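Local coordinates for CymD (Pseudomonas putida, PDB 6Z34), which is an outer-membrane channel of the FadL family that takes up monoaromatic hydrocarbons during biodegradation, by lateral diffusion, at residues A[10-13]-A[14-18]; A[25-28]-A[29-32]; A[168-171]-A[172-176]; A[229-232]-A[233-236]. All coordinates share one frame; numbering follows the deposited sequence.

Contact 1: residues A[10-13]-A[14-18]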
ATOM      1  N   GLY A  10       0.751   2.858  10.499  1.00 49.40           N
ATOM      2  CA  GLY A  10       0.986   3.788  11.584  1.00 51.45           C
ATOM      3  C   GLY A  10       2.175   3.376  12.438  1.00 60.40           C
ATOM      4  O   GLY A  10       2.675   2.250  12.340  1.00 57.21           O
ATOM      5  N   PRO A  11       2.643   4.281  13.307  1.00 61.71           N
ATOM      6  CA  PRO A  11       3.914   4.026  14.021  1.00 51.76           C
ATOM      7  C   PRO A  11       3.832   2.949  15.084  1.00 52.71           C
ATOM      8  O   PRO A  11       4.876   2.393  15.455  1.00 51.05           O
ATOM      9  CB  PRO A  11       4.258   5.387  14.647  1.00 54.09           C
ATOM     10  CG  PRO A  11       3.309   6.383  14.008  1.00 58.91           C
ATOM     11  CD  PRO A  11       2.088   5.609  13.606  1.00 56.30           C
ATOM     12  N   VAL A  12       2.644   2.639  15.598  1.00 49.26           N
ATOM     13  CA  VAL A  12       2.548   1.639  16.659  1.00 57.50           C
ATOM     14  C   VAL A  12       2.614   0.240  16.062  1.00 58.28           C
ATOM     15  O   VAL A  12       3.353  -0.634  16.544  1.00 46.64           O
ATOM     16  CB  VAL A  12       1.253   1.847  17.468  1.00 59.95           C
ATOM     17  CG1 VAL A  12       1.095   0.761  18.485  1.00 62.99           C
ATOM     18  CG2 VAL A  12       1.230   3.232  18.142  1.00 59.50           C
ATOM     19  N   SER A  13       1.823   0.009  15.014  1.00 45.18           N
ATOM     20  CA  SER A  13       1.910  -1.233  14.262  1.00 48.38           C
ATOM     21  C   SER A  13       3.293  -1.398  13.630  1.00 53.12           C
ATOM     22  O   SER A  13       3.933  -2.445  13.784  1.00 55.02           O
ATOM     23  CB  SER A  13       0.812  -1.244  13.210  1.00 46.70           C
ATOM     24  OG  SER A  13       1.142  -2.081  12.151  1.00 50.45           O
ATOM     25  N   GLN A  14       3.789  -0.364  12.936  1.00 49.30           N
ATOM     26  CA  GLN A  14       5.095  -0.493  12.282  1.00 49.66           C
ATOM     27  C   GLN A  14       6.217  -0.670  13.298  1.00 52.19           C
ATOM     28  O   GLN A  14       7.177  -1.396  13.042  1.00 57.47           O
ATOM     29  CB  GLN A  14       5.387   0.719  11.389  1.00 53.93           C
ATOM     30  CG  GLN A  14       4.617   0.753  10.073  1.00 61.72           C
ATOM     31  CD  GLN A  14       4.896   2.005   9.255  1.00 69.73           C
ATOM     32  OE1 GLN A  14       6.023   2.498   9.216  1.00 75.34           O
ATOM     33  NE2 GLN A  14       3.867   2.528   8.605  1.00 68.23           N
ATOM     34  N   GLY A  15       6.127  -0.004  14.452  1.00 59.75           N
ATOM     35  CA  GLY A  15       7.152  -0.183  15.463  1.00 52.16           C
ATOM     36  C   GLY A  15       7.211  -1.596  15.990  1.00 58.77           C
ATOM     37  O   GLY A  15       8.238  -2.004  16.555  1.00 52.81           O
ATOM     38  N   MET A  16       6.135  -2.361  15.804  1.00 52.35           N
ATOM     39  CA  MET A  16       6.023  -3.733  16.280  1.00 59.36           C
ATOM     40  C   MET A  16       5.980  -4.712  15.111  1.00 64.19           C
ATOM     41  O   MET A  16       5.258  -5.710  15.154  1.00 60.18           O
ATOM     42  CB  MET A  16       4.780  -3.868  17.163  1.00 56.73           C
ATOM     43  CG  MET A  16       4.776  -2.916  18.376  1.00 61.19           C
ATOM     44  SD  MET A  16       3.489  -3.272  19.613  1.00 56.44           S
ATOM     45  CE  MET A  16       2.282  -2.170  18.958  1.00 58.97           C
ATOM     46  N   GLY A  17       6.722  -4.405  14.044  1.00 57.64           N
ATOM     47  CA  GLY A  17       6.900  -5.339  12.954  1.00 51.85           C
ATOM     48  C   GLY A  17       5.694  -5.572  12.073  1.00 53.56           C
ATOM     49  O   GLY A  17       5.734  -6.492  11.258  1.00 51.25           O
ATOM     50  N   GLY A  18       4.621  -4.783  12.208  1.00 51.10           N
ATOM     51  CA  GLY A  18       3.445  -4.916  11.358  1.00 48.11           C
ATOM     52  C   GLY A  18       2.199  -5.522  11.981  1.00 53.45           C
ATOM     53  O   GLY A  18       1.219  -5.766  11.262  1.00 52.67           O
TER

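Contact 2: residues A[25-28]-A[29-32]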
ATOM      1  N   ILE A  25      -3.895  -0.709  17.731  1.00 55.76           N
ATOM      2  CA  ILE A  25      -2.886   0.090  17.046  1.00 53.43           C
ATOM      3  C   ILE A  25      -3.402   1.518  16.904  1.00 66.36           C
ATOM      4  O   ILE A  25      -2.781   2.353  16.231  1.00 71.62           O
ATOM      5  CB  ILE A  25      -2.509  -0.506  15.675  1.00 49.44           C
ATOM      6  CG1 ILE A  25      -3.715  -0.598  14.736  1.00 44.15           C
ATOM      7  CG2 ILE A  25      -1.817  -1.861  15.819  1.00 45.21           C
ATOM      8  CD1 ILE A  25      -3.284  -0.656  13.224  1.00 44.08           C
ATOM      9  N   GLY A  26      -4.541   1.804  17.539  1.00 64.36           N
ATOM     10  CA  GLY A  26      -5.137   3.125  17.471  1.00 50.40           C
ATOM     11  C   GLY A  26      -6.057   3.286  16.270  1.00 54.00           C
ATOM     12  O   GLY A  26      -6.606   2.319  15.732  1.00 52.37           O
ATOM     13  N   ALA A  27      -6.215   4.541  15.837  1.00 47.11           N
ATOM     14  CA  ALA A  27      -7.129   4.842  14.742  1.00 41.76           C
ATOM     15  C   ALA A  27      -6.764   4.128  13.451  1.00 44.33           C
ATOM     16  O   ALA A  27      -7.645   3.887  12.619  1.00 51.42           O
ATOM     17  CB  ALA A  27      -7.140   6.345  14.465  1.00 49.77           C
ATOM     18  N   GLN A  28      -5.486   3.803  13.252  1.00 50.07           N
ATOM     19  CA  GLN A  28      -5.086   3.064  12.060  1.00 47.45           C
ATOM     20  C   GLN A  28      -5.768   1.706  11.947  1.00 48.83           C
ATOM     21  O   GLN A  28      -5.724   1.106  10.865  1.00 43.34           O
ATOM     22  CB  GLN A  28      -3.570   2.906  12.044  1.00 40.28           C
ATOM     23  CG  GLN A  28      -2.855   4.232  11.840  1.00 41.21           C
ATOM     24  CD  GLN A  28      -2.636   4.979  13.135  1.00 56.98           C
ATOM     25  OE1 GLN A  28      -3.269   4.678  14.159  1.00 60.18           O
ATOM     26  NE2 GLN A  28      -1.745   5.960  13.105  1.00 54.28           N
ATOM     27  N   GLY A  29      -6.435   1.227  13.012  1.00 43.67           N
ATOM     28  CA  GLY A  29      -7.196  -0.005  12.901  1.00 43.01           C
ATOM     29  C   GLY A  29      -8.213   0.038  11.777  1.00 48.92           C
ATOM     30  O   GLY A  29      -8.548  -0.996  11.197  1.00 48.78           O
ATOM     31  N   MET A  30      -8.722   1.227  11.460  1.00 44.65           N
ATOM     32  CA  MET A  30      -9.522   1.479  10.264  1.00 52.03           C
ATOM     33  C   MET A  30      -8.964   0.774   9.026  1.00 52.68           C
ATOM     34  O   MET A  30      -9.718   0.324   8.148  1.00 44.49           O
ATOM     35  CB  MET A  30      -9.578   2.995   9.991  1.00 55.63           C
ATOM     36  CG  MET A  30     -10.793   3.675  10.534  1.00 64.87           C
ATOM     37  SD  MET A  30     -10.938   5.446  10.223  1.00 56.43           S
ATOM     38  CE  MET A  30      -9.351   6.064  10.729  1.00 45.72           C
ATOM     39  N   MET A  31      -7.638   0.708   8.927  1.00 46.52           N
ATOM     40  CA  MET A  31      -6.985   0.169   7.743  1.00 57.84           C
ATOM     41  C   MET A  31      -6.358  -1.186   7.997  1.00 53.01           C
ATOM     42  O   MET A  31      -5.641  -1.683   7.132  1.00 48.86           O
ATOM     43  CB  MET A  31      -5.916   1.133   7.231  1.00 64.47           C
ATOM     44  CG  MET A  31      -6.468   2.436   6.662  1.00 72.86           C
ATOM     45  SD  MET A  31      -7.478   2.216   5.174  1.00 71.76           S
ATOM     46  CE  MET A  31      -6.459   1.115   4.234  1.00 60.65           C
ATOM     47  N   LEU A  32      -6.578  -1.783   9.169  1.00 40.10           N
ATOM     48  CA  LEU A  32      -6.054  -3.123   9.410  1.00 46.66           C
ATOM     49  C   LEU A  32      -7.209  -4.001   9.854  1.00 48.14           C
ATOM     50  O   LEU A  32      -7.922  -4.579   9.019  1.00 47.62           O
ATOM     51  CB  LEU A  32      -4.927  -3.120  10.441  1.00 43.35           C
ATOM     52  CG  LEU A  32      -3.968  -4.302  10.221  1.00 58.28           C
ATOM     53  CD1 LEU A  32      -2.544  -3.898  10.565  1.00 52.21           C
ATOM     54  CD2 LEU A  32      -4.370  -5.564  10.978  1.00 65.41           C
TER

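Contact 3: residues A[168-171]-A[172-176]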
ATOM      1  N   LEU A 168       8.102   3.306 -19.856  1.00 70.22           N
ATOM      2  CA  LEU A 168       8.251   1.928 -20.305  1.00 71.08           C
ATOM      3  C   LEU A 168       8.994   1.942 -21.631  1.00 73.59           C
ATOM      4  O   LEU A 168       8.486   2.474 -22.620  1.00 75.01           O
ATOM      5  CB  LEU A 168       6.889   1.254 -20.432  1.00 67.94           C
ATOM      6  CG  LEU A 168       6.955  -0.107 -21.119  1.00 81.36           C
ATOM      7  CD1 LEU A 168       7.625  -1.110 -20.215  1.00 85.22           C
ATOM      8  CD2 LEU A 168       5.571  -0.585 -21.511  1.00 85.77           C
ATOM      9  N   LEU A 169      10.195   1.376 -21.644  1.00 76.98           N
ATOM     10  CA  LEU A 169      11.015   1.302 -22.845  1.00 76.58           C
ATOM     11  C   LEU A 169      10.866  -0.076 -23.472  1.00 82.73           C
ATOM     12  O   LEU A 169      11.022  -1.099 -22.795  1.00 87.05           O
ATOM     13  CB  LEU A 169      12.485   1.587 -22.535  1.00 70.51           C
ATOM     14  CG  LEU A 169      13.399   1.965 -23.708  1.00 82.32           C
ATOM     15  CD1 LEU A 169      13.833   0.748 -24.541  1.00 92.90           C
ATOM     16  CD2 LEU A 169      12.739   3.024 -24.596  1.00 75.38           C
ATOM     17  N   LEU A 170      10.578  -0.095 -24.768  1.00 78.70           N
ATOM     18  CA  LEU A 170      10.419  -1.333 -25.515  1.00 81.24           C
ATOM     19  C   LEU A 170      11.258  -1.251 -26.779  1.00 85.77           C
ATOM     20  O   LEU A 170      10.983  -0.431 -27.661  1.00 87.10           O
ATOM     21  CB  LEU A 170       8.953  -1.590 -25.843  1.00 73.53           C
ATOM     22  CG  LEU A 170       8.197  -2.099 -24.613  1.00 76.54           C
ATOM     23  CD1 LEU A 170       6.814  -2.548 -25.023  1.00 74.36           C
ATOM     24  CD2 LEU A 170       8.961  -3.232 -23.933  1.00 71.36           C
ATOM     25  N   ASP A 171      12.275  -2.102 -26.860  1.00 86.01           N
ATOM     26  CA  ASP A 171      13.166  -2.119 -28.003  1.00 81.68           C
ATOM     27  C   ASP A 171      12.514  -2.858 -29.170  1.00 78.67           C
ATOM     28  O   ASP A 171      11.445  -3.468 -29.048  1.00 74.60           O
ATOM     29  CB  ASP A 171      14.512  -2.742 -27.622  1.00 93.59           C
ATOM     30  CG  ASP A 171      14.552  -4.245 -27.826  1.00106.49           C
ATOM     31  OD1 ASP A 171      13.576  -4.934 -27.480  1.00105.61           O
ATOM     32  OD2 ASP A 171      15.578  -4.743 -28.343  1.00121.78           O
ATOM     33  N   THR A 172      13.191  -2.793 -30.318  1.00 68.46           N
ATOM     34  CA  THR A 172      12.634  -3.340 -31.548  1.00 79.87           C
ATOM     35  C   THR A 172      12.429  -4.847 -31.457  1.00 86.19           C
ATOM     36  O   THR A 172      11.436  -5.377 -31.969  1.00 84.95           O
ATOM     37  CB  THR A 172      13.545  -3.009 -32.723  1.00 81.47           C
ATOM     38  OG1 THR A 172      13.144  -3.802 -33.836  1.00 85.54           O
ATOM     39  CG2 THR A 172      15.000  -3.312 -32.377  1.00 81.33           C
ATOM     40  N   THR A 173      13.365  -5.557 -30.825  1.00 88.81           N
ATOM     41  CA  THR A 173      13.177  -6.992 -30.639  1.00 86.67           C
ATOM     42  C   THR A 173      11.959  -7.278 -29.767  1.00 82.05           C
ATOM     43  O   THR A 173      11.138  -8.138 -30.108  1.00 70.01           O
ATOM     44  CB  THR A 173      14.444  -7.611 -30.049  1.00 83.90           C
ATOM     45  OG1 THR A 173      15.463  -7.633 -31.060  1.00 88.75           O
ATOM     46  CG2 THR A 173      14.177  -9.030 -29.567  1.00 80.27           C
ATOM     47  N   GLN A 174      11.804  -6.538 -28.660  1.00 82.44           N
ATOM     48  CA  GLN A 174      10.692  -6.787 -27.744  1.00 84.73           C
ATOM     49  C   GLN A 174       9.350  -6.558 -28.427  1.00 88.36           C
ATOM     50  O   GLN A 174       8.420  -7.358 -28.272  1.00 82.35           O
ATOM     51  CB  GLN A 174      10.821  -5.902 -26.509  1.00 77.62           C
ATOM     52  CG  GLN A 174      11.841  -6.383 -25.491  1.00 91.17           C
ATOM     53  CD  GLN A 174      12.550  -5.232 -24.780  1.00101.22           C
ATOM     54  OE1 GLN A 174      11.924  -4.258 -24.366  1.00 94.08           O
ATOM     55  NE2 GLN A 174      13.868  -5.340 -24.653  1.00112.39           N
ATOM     56  N   ILE A 175       9.239  -5.480 -29.207  1.00 94.18           N
ATOM     57  CA  ILE A 175       8.044  -5.261 -30.020  1.00 96.84           C
ATOM     58  C   ILE A 175       7.773  -6.472 -30.913  1.00103.13           C
ATOM     59  O   ILE A 175       6.643  -6.972 -30.984  1.00114.10           O
ATOM     60  CB  ILE A 175       8.187  -3.963 -30.838  1.00 86.86           C
ATOM     61  CG1 ILE A 175       8.151  -2.743 -29.900  1.00 85.45           C
ATOM     62  CG2 ILE A 175       7.097  -3.883 -31.902  1.00 81.66           C
ATOM     63  CD1 ILE A 175       8.758  -1.442 -30.467  1.00 72.81           C
ATOM     64  N   GLY A 176       8.812  -6.978 -31.585  1.00 88.27           N
ATOM     65  CA  GLY A 176       8.686  -8.154 -32.429  1.00 88.46           C
ATOM     66  C   GLY A 176       8.214  -9.414 -31.723  1.00 99.33           C
ATOM     67  O   GLY A 176       7.239 -10.039 -32.152  1.00 96.81           O
TER

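Contact 4: residues A[229-232]-A[233-236]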
ATOM      1  N   GLN A 229     -11.669 -11.973  22.804  1.00 51.24           N
ATOM      2  CA  GLN A 229     -10.882 -12.126  24.030  1.00 64.25           C
ATOM      3  C   GLN A 229     -11.204 -13.486  24.618  1.00 62.28           C
ATOM      4  O   GLN A 229     -12.123 -13.625  25.420  1.00 74.99           O
ATOM      5  CB  GLN A 229     -11.200 -11.023  25.028  1.00 60.07           C
ATOM      6  CG  GLN A 229     -10.265 -11.029  26.211  1.00 62.16           C
ATOM      7  CD  GLN A 229      -9.013 -10.223  25.940  1.00 66.02           C
ATOM      8  OE1 GLN A 229      -9.092  -9.087  25.486  1.00 66.05           O
ATOM      9  NE2 GLN A 229      -7.848 -10.813  26.203  1.00 62.55           N
ATOM     10  N   LEU A 230     -10.463 -14.517  24.214  1.00 56.67           N
ATOM     11  CA  LEU A 230     -10.830 -15.838  24.709  1.00 79.82           C
ATOM     12  C   LEU A 230     -10.329 -16.076  26.128  1.00 89.97           C
ATOM     13  O   LEU A 230     -10.961 -16.811  26.892  1.00 88.87           O
ATOM     14  CB  LEU A 230     -10.333 -16.932  23.761  1.00 81.40           C
ATOM     15  CG  LEU A 230      -8.946 -16.983  23.134  1.00 82.00           C
ATOM     16  CD1 LEU A 230      -7.852 -16.937  24.167  1.00 91.34           C
ATOM     17  CD2 LEU A 230      -8.861 -18.289  22.374  1.00 83.25           C
ATOM     18  N   THR A 231      -9.233 -15.430  26.495  1.00 92.21           N
ATOM     19  CA  THR A 231      -8.561 -15.484  27.780  1.00 87.97           C
ATOM     20  C   THR A 231      -8.346 -14.060  28.265  1.00 93.01           C
ATOM     21  O   THR A 231      -8.196 -13.144  27.449  1.00 97.43           O
ATOM     22  CB  THR A 231      -7.222 -16.224  27.637  1.00 84.35           C
ATOM     23  OG1 THR A 231      -7.461 -17.631  27.677  1.00 81.63           O
ATOM     24  CG2 THR A 231      -6.208 -15.834  28.707  1.00 89.60           C
ATOM     25  N   PRO A 232      -8.382 -13.831  29.576  1.00 96.97           N
ATOM     26  CA  PRO A 232      -8.175 -12.462  30.075  1.00 90.59           C
ATOM     27  C   PRO A 232      -6.909 -11.793  29.559  1.00 75.45           C
ATOM     28  O   PRO A 232      -6.895 -10.570  29.415  1.00 78.16           O
ATOM     29  CB  PRO A 232      -8.139 -12.652  31.600  1.00 88.99           C
ATOM     30  CG  PRO A 232      -7.987 -14.146  31.809  1.00 93.64           C
ATOM     31  CD  PRO A 232      -8.720 -14.752  30.670  1.00 96.98           C
ATOM     32  N   LYS A 233      -5.848 -12.538  29.263  1.00 71.65           N
ATOM     33  CA  LYS A 233      -4.625 -11.920  28.773  1.00 74.25           C
ATOM     34  C   LYS A 233      -4.421 -12.083  27.267  1.00 73.96           C
ATOM     35  O   LYS A 233      -3.540 -11.427  26.701  1.00 67.91           O
ATOM     36  CB  LYS A 233      -3.412 -12.488  29.522  1.00 72.16           C
ATOM     37  CG  LYS A 233      -3.614 -12.533  31.024  1.00 81.49           C
ATOM     38  CD  LYS A 233      -2.366 -12.136  31.788  1.00 84.43           C
ATOM     39  CE  LYS A 233      -1.317 -13.225  31.764  1.00 86.43           C
ATOM     40  NZ  LYS A 233      -0.178 -12.891  32.677  1.00 86.27           N
ATOM     41  N   THR A 234      -5.210 -12.922  26.604  1.00 62.29           N
ATOM     42  CA  THR A 234      -4.955 -13.296  25.224  1.00 59.97           C
ATOM     43  C   THR A 234      -6.172 -12.964  24.381  1.00 59.33           C
ATOM     44  O   THR A 234      -7.261 -13.497  24.618  1.00 66.43           O
ATOM     45  CB  THR A 234      -4.611 -14.780  25.104  1.00 63.32           C
ATOM     46  OG1 THR A 234      -3.278 -14.993  25.587  1.00 64.10           O
ATOM     47  CG2 THR A 234      -4.685 -15.215  23.646  1.00 66.30           C
ATOM     48  N   ARG A 235      -5.983 -12.073  23.414  1.00 50.02           N
ATOM     49  CA  ARG A 235      -7.008 -11.697  22.458  1.00 49.69           C
ATOM     50  C   ARG A 235      -6.596 -12.228  21.097  1.00 50.72           C
ATOM     51  O   ARG A 235      -5.406 -12.241  20.760  1.00 52.26           O
ATOM     52  CB  ARG A 235      -7.183 -10.166  22.421  1.00 58.25           C
ATOM     53  CG  ARG A 235      -8.282  -9.639  21.496  1.00 59.64           C
ATOM     54  CD  ARG A 235      -8.361  -8.112  21.551  1.00 60.54           C
ATOM     55  NE  ARG A 235      -8.183  -7.595  22.905  1.00 60.24           N
ATOM     56  CZ  ARG A 235      -7.125  -6.896  23.314  1.00 65.72           C
ATOM     57  NH1 ARG A 235      -6.134  -6.625  22.470  1.00 59.03           N
ATOM     58  NH2 ARG A 235      -7.057  -6.473  24.572  1.00 67.64           N
ATOM     59  N   VAL A 236      -7.568 -12.704  20.329  1.00 53.27           N
ATOM     60  CA  VAL A 236      -7.291 -13.174  18.982  1.00 54.77           C
ATOM     61  C   VAL A 236      -8.101 -12.318  18.009  1.00 59.13           C
ATOM     62  O   VAL A 236      -9.195 -11.839  18.337  1.00 53.78           O
ATOM     63  CB  VAL A 236      -7.590 -14.689  18.846  1.00 60.63           C
ATOM     64  CG1 VAL A 236      -9.037 -14.992  19.119  1.00 60.29           C
ATOM     65  CG2 VAL A 236      -7.208 -15.190  17.478  1.00 72.74           C
TER

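Contact 1: residues A[10-13]-A[14-18]
A Schellman motif ends helix 10-15, with Gly-18 N bonded to Ser-13 O at 2.9 Å and Gly-17 N to Gln-14 O at 3.2 Å. Gly-17 is the C-prime residue. Its positive phi (72°) favours glycine, and the backbone of Gly-18 calls for glycine too. Ser-13 O is gripped twice. Met-16 N reaches Ser-13 O at 3.0 Å, from the face of the carbonyl plane opposite to Gly-18 N. One turn earlier, Gln-14 N bonds to Gly-10 O at 2.9 Å, and Gly-15 N to Pro-11 O. At Gly-15 a beta carbon would clash with Pro-11 O.

The Gln-14 side chain starts beside its own backbone N (chi1 -75°). This lays Gln-14 CG against Gly-10 O at 3.3 Å. The chain then runs on extended, and NE2 bonds to Asp-51 OD2. Met-16 CG lies 3.3 Å from Val-12 O. Ser-13 OG bonds to Val-9 N before the helix and Ile-19 O beyond it.

The short helix lies in the barrel interior, as the N-terminal plug of FadL proteins does. Strands 393-404 and 422-437 touch it. In this buried setting the glycine-rich end lets the chain turn while its helix-end carbonyls stay bonded.

Contact 2: residues A[25-28]-A[29-32]
Gln-28 O accepts from Met-31 N at 2.8 Å, with an N-H...O angle of 159°. Two similar bonds come just before it in the chain. Gly-29 N donates to Gly-26 O at 2.9 Å, and Met-30 N to Ala-27 O at 3.1 Å. In all three the donor sits above the plane of the carbonyl.

Each bond spans three residues, which makes 27-31 a short 3-10 turn. It belongs to the N-terminal part of the chain, which in FadL channels plugs the barrel. The backbone angles of Gly-26 would jam a beta carbon against the carbonyl before it, which calls for glycine. A beta carbon on Gly-29 would sit tight against Gly-26 O.

Met-30 bends at its last torsion (chi3 -50°). That brings Met-30 CE back to 3.3 Å from Ala-27 O, while its CB lies 3.4 Å from the same oxygen. Ile-25 packs against Gly-29. Its chi1 of 60° puts CG1 over Gly-29, and the extended chi2 carries CD1 on toward Leu-32. Ile-25 CD1 packs 3.7 Å from Gly-29 N and 4.1 Å from Leu-32 CB. With an alanine here, CG1 and CD1 are gone, which is likely to open a gap beside Gly-29 and take one apolar contact from Leu-32 CB. Met-30 and Met-31 reach Phe-101 on strand 94-107 and Pro-140 on strand 131-146.

Contact 3: residues A[168-171]-A[172-176]
Gln-174 folds its side chain round one oxygen of Asp-171. Gln-174 CB lies 3.1 Å from Asp-171 OD1. CG starts beside the backbone N (chi1 -78°). Gln-174 CG and CD stay close to Asp-171 OD1 too, a tight wrap. The chain bends at chi2. The two side chains cross at about a right angle, with the amide and carboxylate planes 37° apart. Gln-174 NE2 comes within 2.9 Å of Asp-171 OD1, but the angle is too poor for a hydrogen bond. Gln-174 OE1 accepts a weak bond from Asp-171 N at 3.3 Å and touches Leu-170 CD2 at 3.2 Å.

Asp-171 answers as the N-cap of helix 172-180. Asp-171 OD1 takes Gln-174 N at 2.7 Å, from above the carboxylate plane, and OD2 takes a weak bond from Thr-173 N. The two residues form a capping box. The first helical backbone bond follows, from Ile-175 N to Asp-171 O at 3.0 Å. The helix start would probably favour the negative charge of the carboxylate.

The strand and helix segments meet nearly at right angles (84°), with axes 5.1 Å apart. Leu-168 and Leu-170 are backbone-bonded to strand 198-229. Past the cap, Ile-175 turns to Met-189 and Leu-193 of helix 188-193.

Contact 4: residues A[229-232]-A[233-236]
The amide of Gln-229 and the guanidinium of Arg-235 stand almost perpendicular, with planes 85° apart. Arg-235 CB and the carbonyl of Thr-234 lie under the same face of the amide, with Arg-235 CB 4.0 Å from Gln-229 CD. Arg-235 NE approaches from that side too and gives a weak bond to Gln-229 OE1 at 3.1 Å. The oxygen meets the guanidinium obliquely. The stronger polar partner of Arg-235 lies elsewhere: NH1 bonds to Ala-22 O. NH2 also makes a long, weak ion pair with Glu-289. At the edge, Gln-229 NE2 donates in the amide plane to Thr-231 O at 2.7 Å, with an N-H...O angle of 163°. Bending at chi2 (87°) turns the Gln-229 amide back over the turn to make this bond.

Thr-231 O has a second donor, Thr-234 N at 3.1 Å, which comes from above the carbonyl plane. In return, Thr-231 N gives Thr-234 O a weak bond at 3.3 Å.

This is the tight turn of a beta hairpin between strands 198-229 and 234-259. Leu-230 and Thr-231 both face Thr-234, a classic beta bulge. The turn probably lies at the periplasmic end of the barrel, where FadL channels have their short turns. Were an alanine to replace Gln-229, Thr-231 O would probably be left with Thr-234 N as its remaining donor in the turn, and Arg-235 NE would lose its weak acceptor.

Leu-230 and Thr-234 run side by side, with CD1 of the leucine 3.6 Å from CG2 of the threonine. Thr-231 CB and Thr-234 CB are 3.9 Å apart. Thr-234 OG1 bonds to His-288 ND1.

The four contacts follow one another along the chain. Contacts 1 and 2 belong to the N-terminal part inside the barrel. Their centres are about 11 Å apart and they touch: Ser-13 CB packs 3.8 Å from Ile-25 CG2. Contact 4 is a hairpin turn at one end of the barrel, with its centre about 19 Å from that of contact 2. Arg-235 ties it to the N-terminal part through Ala-22. Contact 3 lies at the other end, about 57 Å from contact 4 between centres. Strand 198-229 spans much of that length: it pairs with strand 151-171 of contact 3 and leads into contact 4. These parts of the plug thus sit much nearer the end of contact 4 than that of contact 3.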